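Local coordinates for bumblebee peptidoglycan recognition protein SA (Bombus, PDB 5XZ4), which probably serves in insect innate immunity by binding bacterial peptidoglycan, preferring the Dap-type over the Lys-type, through an amidase-like recognition domain, at residues I24-I35 with W88-N99; F74-V82 with K119-L127. All coordinates share one frame; numbering follows the deposited sequence.

Contact 1 (I24-I35 with W88-N99). With SO4 (sulfate ion), chain C; SO4 (sulfate ion), chain D.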
loop_
_atom_site.group_PDB
_atom_site.type_symbol
_atom_site.label_atom_id
_atom_site.label_comp_id
_atom_site.label_asym_id
_atom_site.label_seq_id
_atom_site.Cartn_x
_atom_site.Cartn_y
_atom_site.Cartn_z
ATOM N N ILE A 24 -8.027 -0.642 15.714
ATOM C CA ILE A 24 -8.296 -1.566 14.597
ATOM C C ILE A 24 -7.847 -2.964 15.014
ATOM O O ILE A 24 -6.778 -3.134 15.633
ATOM C CB ILE A 24 -7.566 -1.111 13.305
ATOM C CG1 ILE A 24 -8.076 0.267 12.874
ATOM C CG2 ILE A 24 -7.728 -2.118 12.152
ATOM C CD1 ILE A 24 -7.194 0.950 11.859
ATOM N N ASN A 25 -8.636 -3.963 14.631
ATOM C CA ASN A 25 -8.304 -5.352 14.925
ATOM C C ASN A 25 -6.997 -5.823 14.253
ATOM O O ASN A 25 -6.578 -5.286 13.234
ATOM C CB ASN A 25 -9.483 -6.248 14.541
ATOM C CG ASN A 25 -10.679 -6.084 15.477
ATOM O OD1 ASN A 25 -11.780 -6.511 15.147
ATOM N ND2 ASN A 25 -10.467 -5.490 16.651
ATOM N N TYR A 26 -6.344 -6.803 14.875
ATOM C CA TYR A 26 -5.007 -7.229 14.479
ATOM C C TYR A 26 -5.000 -8.398 13.492
ATOM O O TYR A 26 -5.800 -9.338 13.655
ATOM C CB TYR A 26 -4.214 -7.655 15.715
ATOM C CG TYR A 26 -3.958 -6.575 16.752
ATOM C CD1 TYR A 26 -4.239 -5.211 16.490
ATOM C CD2 TYR A 26 -3.390 -6.904 17.994
ATOM C CE1 TYR A 26 -4.007 -4.223 17.444
ATOM C CE2 TYR A 26 -3.137 -5.915 18.943
ATOM C CZ TYR A 26 -3.445 -4.585 18.661
ATOM O OH TYR A 26 -3.197 -3.608 19.607
ATOM N N LEU A 27 -4.104 -8.323 12.495
ATOM C CA LEU A 27 -3.829 -9.409 11.530
ATOM C C LEU A 27 -3.141 -10.583 12.201
ATOM O O LEU A 27 -2.385 -10.412 13.164
ATOM C CB LEU A 27 -2.881 -8.944 10.415
ATOM C CG LEU A 27 -3.459 -7.874 9.489
ATOM C CD1 LEU A 27 -2.384 -7.358 8.558
ATOM C CD2 LEU A 27 -4.666 -8.384 8.705
ATOM N N ILE A 28 -3.369 -11.770 11.660
ATOM C CA ILE A 28 -2.526 -12.924 12.005
ATOM C C ILE A 28 -1.219 -12.846 11.179
ATOM O O ILE A 28 -1.240 -12.537 9.971
ATOM C CB ILE A 28 -3.309 -14.217 11.720
ATOM C CG1 ILE A 28 -4.541 -14.269 12.622
ATOM C CG2 ILE A 28 -2.414 -15.445 11.867
ATOM C CD1 ILE A 28 -4.274 -14.850 13.992
ATOM N N ILE A 29 -0.082 -13.085 11.845
ATOM C CA ILE A 29 1.288 -12.930 11.269
ATOM C C ILE A 29 1.974 -14.304 11.346
ATOM O O ILE A 29 1.896 -14.928 12.402
ATOM C CB ILE A 29 2.138 -11.827 11.997
ATOM C CG1 ILE A 29 2.031 -10.448 11.301
ATOM C CG2 ILE A 29 3.647 -12.013 11.873
ATOM C CD1 ILE A 29 0.705 -9.741 11.244
ATOM N N PRO A 30 2.629 -14.793 10.277
ATOM C CA PRO A 30 2.905 -14.058 9.028
ATOM C C PRO A 30 1.735 -14.020 8.047
ATOM O O PRO A 30 0.870 -14.900 8.038
ATOM C CB PRO A 30 4.112 -14.812 8.437
ATOM C CG PRO A 30 3.986 -16.200 8.979
ATOM C CD PRO A 30 3.405 -16.055 10.362
ATOM N N ILE A 31 1.781 -13.007 7.186
ATOM C CA ILE A 31 0.678 -12.651 6.293
ATOM C C ILE A 31 0.834 -13.314 4.906
ATOM O O ILE A 31 1.935 -13.324 4.356
ATOM C CB ILE A 31 0.661 -11.108 6.145
ATOM C CG1 ILE A 31 0.444 -10.439 7.509
ATOM C CG2 ILE A 31 -0.369 -10.631 5.119
ATOM C CD1 ILE A 31 0.978 -9.021 7.561
ATOM N N PRO A 32 -0.277 -13.820 4.311
ATOM C CA PRO A 32 -0.174 -14.571 3.044
ATOM C C PRO A 32 -0.227 -13.773 1.738
ATOM O O PRO A 32 0.266 -14.246 0.717
ATOM C CB PRO A 32 -1.350 -15.556 3.127
ATOM C CG PRO A 32 -2.363 -14.822 3.960
ATOM C CD PRO A 32 -1.557 -14.103 4.997
ATOM N N TYR A 33 -0.795 -12.558 1.777
ATOM C CA TYR A 33 -0.993 -11.734 0.558
ATOM C C TYR A 33 -0.478 -10.313 0.719
ATOM O O TYR A 33 -0.548 -9.738 1.806
ATOM C CB TYR A 33 -2.478 -11.649 0.161
ATOM C CG TYR A 33 -3.079 -12.959 -0.282
ATOM C CD1 TYR A 33 -2.990 -13.371 -1.620
ATOM C CD2 TYR A 33 -3.757 -13.774 0.632
ATOM C CE1 TYR A 33 -3.524 -14.611 -2.026
ATOM C CE2 TYR A 33 -4.322 -14.991 0.239
ATOM C CZ TYR A 33 -4.199 -15.398 -1.085
ATOM O OH TYR A 33 -4.740 -16.620 -1.452
ATOM N N VAL A 34 -0.005 -9.759 -0.394
ATOM C CA VAL A 34 0.186 -8.310 -0.534
ATOM C C VAL A 34 -0.717 -7.890 -1.694
ATOM O O VAL A 34 -0.640 -8.488 -2.782
ATOM C CB VAL A 34 1.658 -7.964 -0.819
ATOM C CG1 VAL A 34 1.834 -6.490 -1.180
ATOM C CG2 VAL A 34 2.536 -8.291 0.373
ATOM N N ILE A 35 -1.520 -6.821 -1.476
ATOM C CA ILE A 35 -2.378 -6.305 -2.544
ATOM C C ILE A 35 -1.797 -4.970 -3.009
ATOM O O ILE A 35 -1.562 -4.054 -2.190
ATOM C CB ILE A 35 -3.840 -6.057 -2.104
ATOM C CG1 ILE A 35 -4.410 -7.160 -1.229
ATOM C CG2 ILE A 35 -4.712 -5.774 -3.316
ATOM C CD1 ILE A 35 -4.535 -8.514 -1.883
ATOM N N TRP A 88 2.041 -2.926 9.360
ATOM C CA TRP A 88 2.165 -4.370 9.146
ATOM C C TRP A 88 1.116 -5.199 9.862
ATOM O O TRP A 88 0.886 -6.341 9.478
ATOM C CB TRP A 88 3.519 -4.855 9.671
ATOM C CG TRP A 88 4.719 -4.463 8.897
ATOM C CD1 TRP A 88 5.812 -3.745 9.375
ATOM C CD2 TRP A 88 5.054 -4.858 7.548
ATOM N NE1 TRP A 88 6.773 -3.654 8.383
ATOM C CE2 TRP A 88 6.340 -4.308 7.261
ATOM C CE3 TRP A 88 4.377 -5.586 6.535
ATOM C CZ2 TRP A 88 6.982 -4.500 6.021
ATOM C CZ3 TRP A 88 5.016 -5.766 5.298
ATOM C CH2 TRP A 88 6.308 -5.203 5.060
ATOM N N ASN A 89 0.477 -4.667 10.898
ATOM C CA ASN A 89 -0.199 -5.519 11.884
ATOM C C ASN A 89 -1.714 -5.370 12.006
ATOM O O ASN A 89 -2.342 -6.062 12.814
ATOM C CB ASN A 89 0.482 -5.367 13.244
ATOM C CG ASN A 89 1.836 -6.061 13.298
ATOM O OD1 ASN A 89 1.925 -7.270 13.545
ATOM N ND2 ASN A 89 2.890 -5.310 13.049
ATOM N N ARG A 90 -2.297 -4.451 11.237
ATOM C CA ARG A 90 -3.713 -4.107 11.424
ATOM C C ARG A 90 -4.566 -4.404 10.202
ATOM O O ARG A 90 -4.115 -4.241 9.056
ATOM C CB ARG A 90 -3.849 -2.635 11.860
ATOM C CG ARG A 90 -3.413 -2.446 13.309
ATOM C CD ARG A 90 -3.219 -0.995 13.709
ATOM N NE ARG A 90 -2.954 -0.875 15.153
ATOM C CZ ARG A 90 -1.748 -0.924 15.722
ATOM N NH1 ARG A 90 -0.651 -1.103 14.996
ATOM N NH2 ARG A 90 -1.636 -0.779 17.036
ATOM N N GLU A 91 -5.815 -4.817 10.447
ATOM C CA GLU A 91 -6.778 -5.111 9.385
ATOM C C GLU A 91 -6.964 -3.888 8.489
ATOM O O GLU A 91 -7.004 -2.742 8.952
ATOM C CB GLU A 91 -8.110 -5.580 9.974
ATOM C CG GLU A 91 -8.053 -6.998 10.551
ATOM C CD GLU A 91 -9.376 -7.477 11.127
ATOM O OE1 GLU A 91 -10.395 -6.765 10.992
ATOM O OE2 GLU A 91 -9.406 -8.599 11.705
ATOM N N GLY A 92 -7.047 -4.136 7.199
ATOM C CA GLY A 92 -7.128 -3.044 6.227
ATOM C C GLY A 92 -8.523 -2.495 5.981
ATOM O O GLY A 92 -9.518 -3.076 6.433
ATOM N N ALA A 93 -8.556 -1.377 5.240
ATOM C CA ALA A 93 -9.799 -0.948 4.563
ATOM C C ALA A 93 -9.408 -0.566 3.147
ATOM O O ALA A 93 -9.586 0.575 2.685
ATOM C CB ALA A 93 -10.492 0.211 5.294
ATOM N N HIS A 94 -8.807 -1.531 2.451
ATOM C CA HIS A 94 -8.316 -1.336 1.097
ATOM C C HIS A 94 -8.852 -2.369 0.073
ATOM O O HIS A 94 -8.957 -2.030 -1.109
ATOM C CB HIS A 94 -6.768 -1.308 1.063
ATOM C CG HIS A 94 -6.106 -2.434 1.802
ATOM N ND1 HIS A 94 -5.964 -3.704 1.265
ATOM C CD2 HIS A 94 -5.542 -2.473 3.037
ATOM C CE1 HIS A 94 -5.357 -4.470 2.156
ATOM N NE2 HIS A 94 -5.088 -3.763 3.241
ATOM N N THR A 95 -9.115 -3.614 0.502
ATOM C CA THR A 95 -9.422 -4.704 -0.441
ATOM C C THR A 95 -10.486 -5.608 0.187
ATOM O O THR A 95 -10.160 -6.499 1.003
ATOM C CB THR A 95 -8.161 -5.526 -0.761
ATOM O OG1 THR A 95 -7.062 -4.665 -1.045
ATOM C CG2 THR A 95 -8.412 -6.455 -1.961
ATOM N N ILE A 96 -11.747 -5.385 -0.192
ATOM C CA ILE A 96 -12.863 -6.176 0.352
ATOM C C ILE A 96 -12.594 -7.667 0.082
ATOM O O ILE A 96 -12.170 -8.042 -1.014
ATOM C CB ILE A 96 -14.254 -5.709 -0.187
ATOM C CG1 ILE A 96 -14.564 -4.303 0.366
ATOM C CG2 ILE A 96 -15.368 -6.705 0.173
ATOM C CD1 ILE A 96 -15.835 -3.635 -0.153
ATOM N N GLY A 97 -12.756 -8.479 1.124
ATOM C CA GLY A 97 -12.475 -9.909 1.046
ATOM C C GLY A 97 -11.063 -10.311 1.433
ATOM O O GLY A 97 -10.811 -11.491 1.641
ATOM N N TYR A 98 -10.145 -9.338 1.509
ATOM C CA TYR A 98 -8.719 -9.577 1.789
ATOM C C TYR A 98 -8.173 -8.717 2.918
ATOM O O TYR A 98 -6.985 -8.836 3.247
ATOM C CB TYR A 98 -7.864 -9.365 0.532
ATOM C CG TYR A 98 -8.057 -10.505 -0.447
ATOM C CD1 TYR A 98 -9.223 -10.590 -1.240
ATOM C CD2 TYR A 98 -7.100 -11.533 -0.548
ATOM C CE1 TYR A 98 -9.432 -11.675 -2.105
ATOM C CE2 TYR A 98 -7.304 -12.622 -1.419
ATOM C CZ TYR A 98 -8.459 -12.675 -2.193
ATOM O OH TYR A 98 -8.676 -13.745 -3.065
ATOM N N ASN A 99 -9.008 -7.888 3.541
ATOM C CA ASN A 99 -8.539 -6.969 4.605
ATOM C C ASN A 99 -7.981 -7.653 5.853
ATOM O O ASN A 99 -7.193 -7.052 6.587
ATOM C CB ASN A 99 -9.639 -5.966 4.982
ATOM C CG ASN A 99 -9.831 -4.893 3.929
ATOM O OD1 ASN A 99 -8.865 -4.331 3.402
ATOM N ND2 ASN A 99 -11.095 -4.576 3.635
HETATM S S SO4 C . -13.126 -7.798 4.620
HETATM O O1 SO4 C . -12.941 -6.449 5.214
HETATM O O2 SO4 C . -11.889 -8.318 4.008
HETATM O O3 SO4 C . -13.601 -8.765 5.640
HETATM O O4 SO4 C . -14.173 -7.687 3.570
HETATM S S SO4 D . -4.992 -0.348 18.484
HETATM O O1 SO4 D . -5.101 1.076 18.894
HETATM O O2 SO4 D . -3.673 -0.882 18.881
HETATM O O3 SO4 D . -5.988 -1.149 19.226
HETATM O O4 SO4 D . -5.178 -0.495 17.010
HETATM O O HOH W 1 -12.789 -6.916 12.254
HETATM O O HOH W 2 -7.522 -10.536 11.706
HETATM O O HOH W 3 -1.016 -8.270 13.957
HETATM O O HOH W 4 -7.854 -16.044 -1.961
#
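Ile24 lays CG2 on the backbone of Glu91, 3.3 Å from Glu91 O, while its own N-H reaches a sulfate. An isolated antiparallel bridge joins the backbones: Glu91 N gives an almost straight bond to Asn25 O (2.9 Å), and Leu27 N bonds to Asn89 O from above that carbonyl's plane (2.9 Å), making Tyr26 and Arg90 the non-hydrogen-bonded pair between them. Waters tie the Glu91 carboxylate to Asn25 OD1 and Tyr26 O. The Tyr26 hydroxyl bonds to the sulfate, which Arg90, extended from CG to NE, meets edge-on with NE and NH2; Ser23 adds a further bond. Leu27 CD1 and Ile31 CD1 both press on Trp88 O, the latter at 3.3 Å; this buried carbonyl has no polar partner in the model. Tyr33 offers a face to Tyr98 in a T-shaped stack (centroids 5.3 Å apart, planes at 90°); its hydroxyl bonds to Pro173 O, and a water links it to Tyr98 OH. Ile35 meets Thr95 tip to tip, CG2 packing 3.5 Å from Thr95 OG1, a hydroxyl that hydrogen-bonds to His94 ND1 and His37 NE2. Asn99 holds the loop at His94 and Thr95: OD1 accepts their N-H groups from opposite faces of its plane, and ND2, with the N-H groups of Gly97 and Asn99, holds a second sulfate. A leucine here would probably leave His94 N and Thr95 N without their acceptor and let the loop there shift. Such a long loop leading into strand 102-107, its His-Thr pair set beside His37, belongs to the amidase-like PGRP fold, where this region probably borders the peptidoglycan groove.

Contact 2 (F74-V82 with K119-L127)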
loop_
_atom_site.group_PDB
_atom_site.type_symbol
_atom_site.label_atom_id
_atom_site.label_comp_id
_atom_site.label_asym_id
_atom_site.label_seq_id
_atom_site.Cartn_x
_atom_site.Cartn_y
_atom_site.Cartn_z
ATOM N N PHE A 74 0.331 0.684 3.761
ATOM C CA PHE A 74 1.452 1.569 3.435
ATOM C C PHE A 74 1.149 2.314 2.142
ATOM O O PHE A 74 0.380 1.821 1.303
ATOM C CB PHE A 74 2.748 0.735 3.191
ATOM C CG PHE A 74 3.221 -0.042 4.395
ATOM C CD1 PHE A 74 4.056 0.541 5.336
ATOM C CD2 PHE A 74 2.844 -1.372 4.589
ATOM C CE1 PHE A 74 4.477 -0.171 6.456
ATOM C CE2 PHE A 74 3.288 -2.088 5.709
ATOM C CZ PHE A 74 4.094 -1.490 6.638
ATOM N N LEU A 75 1.793 3.479 1.997
ATOM C CA LEU A 75 1.799 4.218 0.711
ATOM C C LEU A 75 3.200 4.270 0.166
ATOM O O LEU A 75 4.192 4.270 0.958
ATOM C CB LEU A 75 1.265 5.657 0.838
ATOM C CG LEU A 75 -0.118 5.846 1.462
ATOM C CD1 LEU A 75 -0.373 7.348 1.657
ATOM C CD2 LEU A 75 -1.192 5.244 0.608
ATOM N N ILE A 76 3.316 4.306 -1.157
ATOM C CA ILE A 76 4.617 4.542 -1.821
ATOM C C ILE A 76 4.560 5.923 -2.485
ATOM O O ILE A 76 3.704 6.168 -3.335
ATOM C CB ILE A 76 4.959 3.464 -2.898
ATOM C CG1 ILE A 76 4.782 2.024 -2.363
ATOM C CG2 ILE A 76 6.364 3.719 -3.491
ATOM C CD1 ILE A 76 5.759 1.646 -1.268
ATOM N N GLY A 77 5.470 6.811 -2.085
ATOM C CA GLY A 77 5.579 8.129 -2.707
ATOM C C GLY A 77 6.482 8.174 -3.919
ATOM O O GLY A 77 7.419 7.363 -4.049
ATOM N N GLY A 78 6.270 9.153 -4.798
ATOM C CA GLY A 78 7.182 9.392 -5.922
ATOM C C GLY A 78 8.543 9.944 -5.490
ATOM O O GLY A 78 9.472 10.043 -6.317
ATOM N N ASP A 79 8.659 10.297 -4.205
ATOM C CA ASP A 79 9.963 10.569 -3.571
ATOM C C ASP A 79 10.779 9.285 -3.302
ATOM O O ASP A 79 11.939 9.376 -2.871
ATOM C CB ASP A 79 9.765 11.372 -2.265
ATOM C CG ASP A 79 8.966 10.615 -1.201
ATOM O OD1 ASP A 79 8.411 9.520 -1.471
ATOM O OD2 ASP A 79 8.885 11.118 -0.055
ATOM N N GLY A 80 10.184 8.107 -3.525
ATOM C CA GLY A 80 10.875 6.849 -3.287
ATOM C C GLY A 80 10.749 6.351 -1.857
ATOM O O GLY A 80 11.438 5.392 -1.498
ATOM N N ASN A 81 9.924 7.002 -1.031
ATOM C CA ASN A 81 9.748 6.646 0.376
ATOM C C ASN A 81 8.498 5.825 0.625
ATOM O O ASN A 81 7.513 5.900 -0.131
ATOM C CB ASN A 81 9.744 7.903 1.249
ATOM C CG ASN A 81 11.115 8.524 1.365
ATOM O OD1 ASN A 81 12.108 7.828 1.624
ATOM N ND2 ASN A 81 11.184 9.821 1.138
ATOM N N VAL A 82 8.566 5.034 1.693
ATOM C CA VAL A 82 7.432 4.254 2.185
ATOM C C VAL A 82 6.823 4.992 3.381
ATOM O O VAL A 82 7.539 5.343 4.325
ATOM C CB VAL A 82 7.886 2.828 2.617
ATOM C CG1 VAL A 82 6.703 2.021 3.160
ATOM C CG2 VAL A 82 8.542 2.083 1.459
ATOM N N LYS A 119 11.919 4.389 -8.900
ATOM C CA LYS A 119 12.129 4.544 -7.464
ATOM C C LYS A 119 10.910 4.092 -6.651
ATOM O O LYS A 119 11.075 3.586 -5.547
ATOM C CB LYS A 119 12.642 5.928 -7.060
ATOM C CG LYS A 119 11.624 7.017 -7.229
ATOM C CD LYS A 119 12.229 8.407 -7.397
ATOM C CE LYS A 119 13.459 8.705 -6.555
ATOM N NZ LYS A 119 13.781 10.136 -6.522
ATOM N N MET A 120 9.699 4.228 -7.208
ATOM C CA MET A 120 8.492 3.741 -6.518
ATOM C C MET A 120 8.456 2.220 -6.532
ATOM O O MET A 120 8.228 1.596 -5.495
ATOM C CB MET A 120 7.193 4.270 -7.152
ATOM C CG MET A 120 7.063 5.791 -7.139
ATOM S SD MET A 120 5.502 6.296 -7.888
ATOM C CE MET A 120 4.360 6.164 -6.527
ATOM N N LEU A 121 8.693 1.617 -7.699
ATOM C CA LEU A 121 8.701 0.156 -7.773
ATOM C C LEU A 121 9.779 -0.459 -6.884
ATOM O O LEU A 121 9.517 -1.467 -6.202
ATOM C CB LEU A 121 8.899 -0.290 -9.204
ATOM C CG LEU A 121 7.656 -0.173 -10.072
ATOM C CD1 LEU A 121 8.149 -0.159 -11.506
ATOM C CD2 LEU A 121 6.688 -1.327 -9.754
ATOM N N ASN A 122 10.963 0.147 -6.860
ATOM C CA ASN A 122 12.039 -0.362 -6.024
ATOM C C ASN A 122 11.704 -0.257 -4.534
ATOM O O ASN A 122 11.972 -1.184 -3.768
ATOM C CB ASN A 122 13.365 0.326 -6.347
ATOM C CG ASN A 122 14.555 -0.450 -5.825
ATOM O OD1 ASN A 122 14.931 -0.285 -4.676
ATOM N ND2 ASN A 122 15.142 -1.319 -6.663
ATOM N N ALA A 123 11.103 0.849 -4.114
ATOM C CA ALA A 123 10.699 0.994 -2.705
ATOM C C ALA A 123 9.679 -0.071 -2.296
ATOM O O ALA A 123 9.787 -0.698 -1.229
ATOM C CB ALA A 123 10.146 2.397 -2.431
ATOM N N ALA A 124 8.680 -0.293 -3.149
ATOM C CA ALA A 124 7.677 -1.318 -2.846
ATOM C C ALA A 124 8.274 -2.737 -2.818
ATOM O O ALA A 124 7.956 -3.531 -1.917
ATOM C CB ALA A 124 6.552 -1.254 -3.858
ATOM N N HIS A 125 9.126 -3.039 -3.788
ATOM C CA HIS A 125 9.695 -4.403 -3.820
ATOM C C HIS A 125 10.641 -4.614 -2.631
ATOM O O HIS A 125 10.644 -5.703 -2.043
ATOM C CB HIS A 125 10.390 -4.656 -5.150
ATOM C CG HIS A 125 10.541 -6.102 -5.507
ATOM N ND1 HIS A 125 9.613 -7.086 -5.222
ATOM C CD2 HIS A 125 11.535 -6.704 -6.206
ATOM C CE1 HIS A 125 10.048 -8.238 -5.735
ATOM N NE2 HIS A 125 11.203 -8.021 -6.333
ATOM N N ALA A 126 11.377 -3.563 -2.244
ATOM C CA ALA A 126 12.279 -3.632 -1.073
ATOM C C ALA A 126 11.460 -3.807 0.210
ATOM O O ALA A 126 11.841 -4.567 1.118
ATOM C CB ALA A 126 13.189 -2.408 -0.995
ATOM N N LEU A 127 10.297 -3.145 0.279
ATOM C CA LEU A 127 9.389 -3.337 1.403
ATOM C C LEU A 127 8.885 -4.791 1.505
ATOM O O LEU A 127 8.848 -5.378 2.593
ATOM C CB LEU A 127 8.180 -2.365 1.289
ATOM C CG LEU A 127 7.166 -2.366 2.452
ATOM C CD1 LEU A 127 7.808 -1.869 3.744
ATOM C CD2 LEU A 127 5.881 -1.593 2.101
HETATM O O HOH W 5 11.523 11.887 -6.984
#
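The Phe74 ring takes Leu127 CD2 over one face in a CH-pi contact, the methyl set toward the rim and 3.8 Å from Phe74 CG; Trp88 meets the same ring edge-to-face. The other flat group, the Asp79 carboxylate, is gripped from above its plane: Asn81 N bonds to Asp79 OD1 (3.0 Å), closing an Asx turn, and Asn81 ND2 to Asp79 OD2, which Tyr83 OH also reaches. Leu127 drops CD2 into the angle between Phe74 and Val82, 3.9 Å from Val82 CG1, because chi1 (-176°) turns CG away from the backbone N. One turn back along the helix, Ala123, lacking a longer side chain, lets Gly80 O come to 3.4 Å from its CB. Ile76 slides CG1 and CD1 along Ala124 while its CG2 reaches Met120 CB at 3.8 Å. This is alpha/beta layer packing: helix 118-134 packs on one face of the mixed sheet, its 119-127 part inclined at 150° to strand 74-76 with the axes 9.1 Å apart at closest approach, and covers the beta-hairpin that this strand makes with 82-84. The type I turn Gly77-Gly80 closes the hairpin, Gly80 taking a positive phi that glycine readily adopts. Met120 folds over this turn: CG rests on Gly77 O and Gly78 CA, and a bend at chi3 (84°) swings CE in to 3.3 Å from Ile76 O. Lys119 continues the cover at the exposed end, its CD 3.4 Å from Gly78 O, and a water spans from that same carbonyl to Lys119 NZ.

In the fold
Both contacts reach the same mixed sheet, on opposite sides of the molecule's centre, their centres about 19 Å apart. Contact 2 is buried and almost wholly apolar, a helix laid on strand and hairpin, with the polar groups gathered at the Lys119 and hairpin-turn end. Contact 1 is only partly buried: two largely irregular segments held by backbone bonds, bridging waters and sulfates, the latter probably from the crystallisation liquor, with aromatic and aliphatic packing where strand 31-38 begins. Trp88 joins them, its CH2 lying 3.5 Å from Leu127 O. Strand 102-107 is likewise shared, touched by Tyr33 and Ile35 of one contact and by Ile76 and Leu127 of the other.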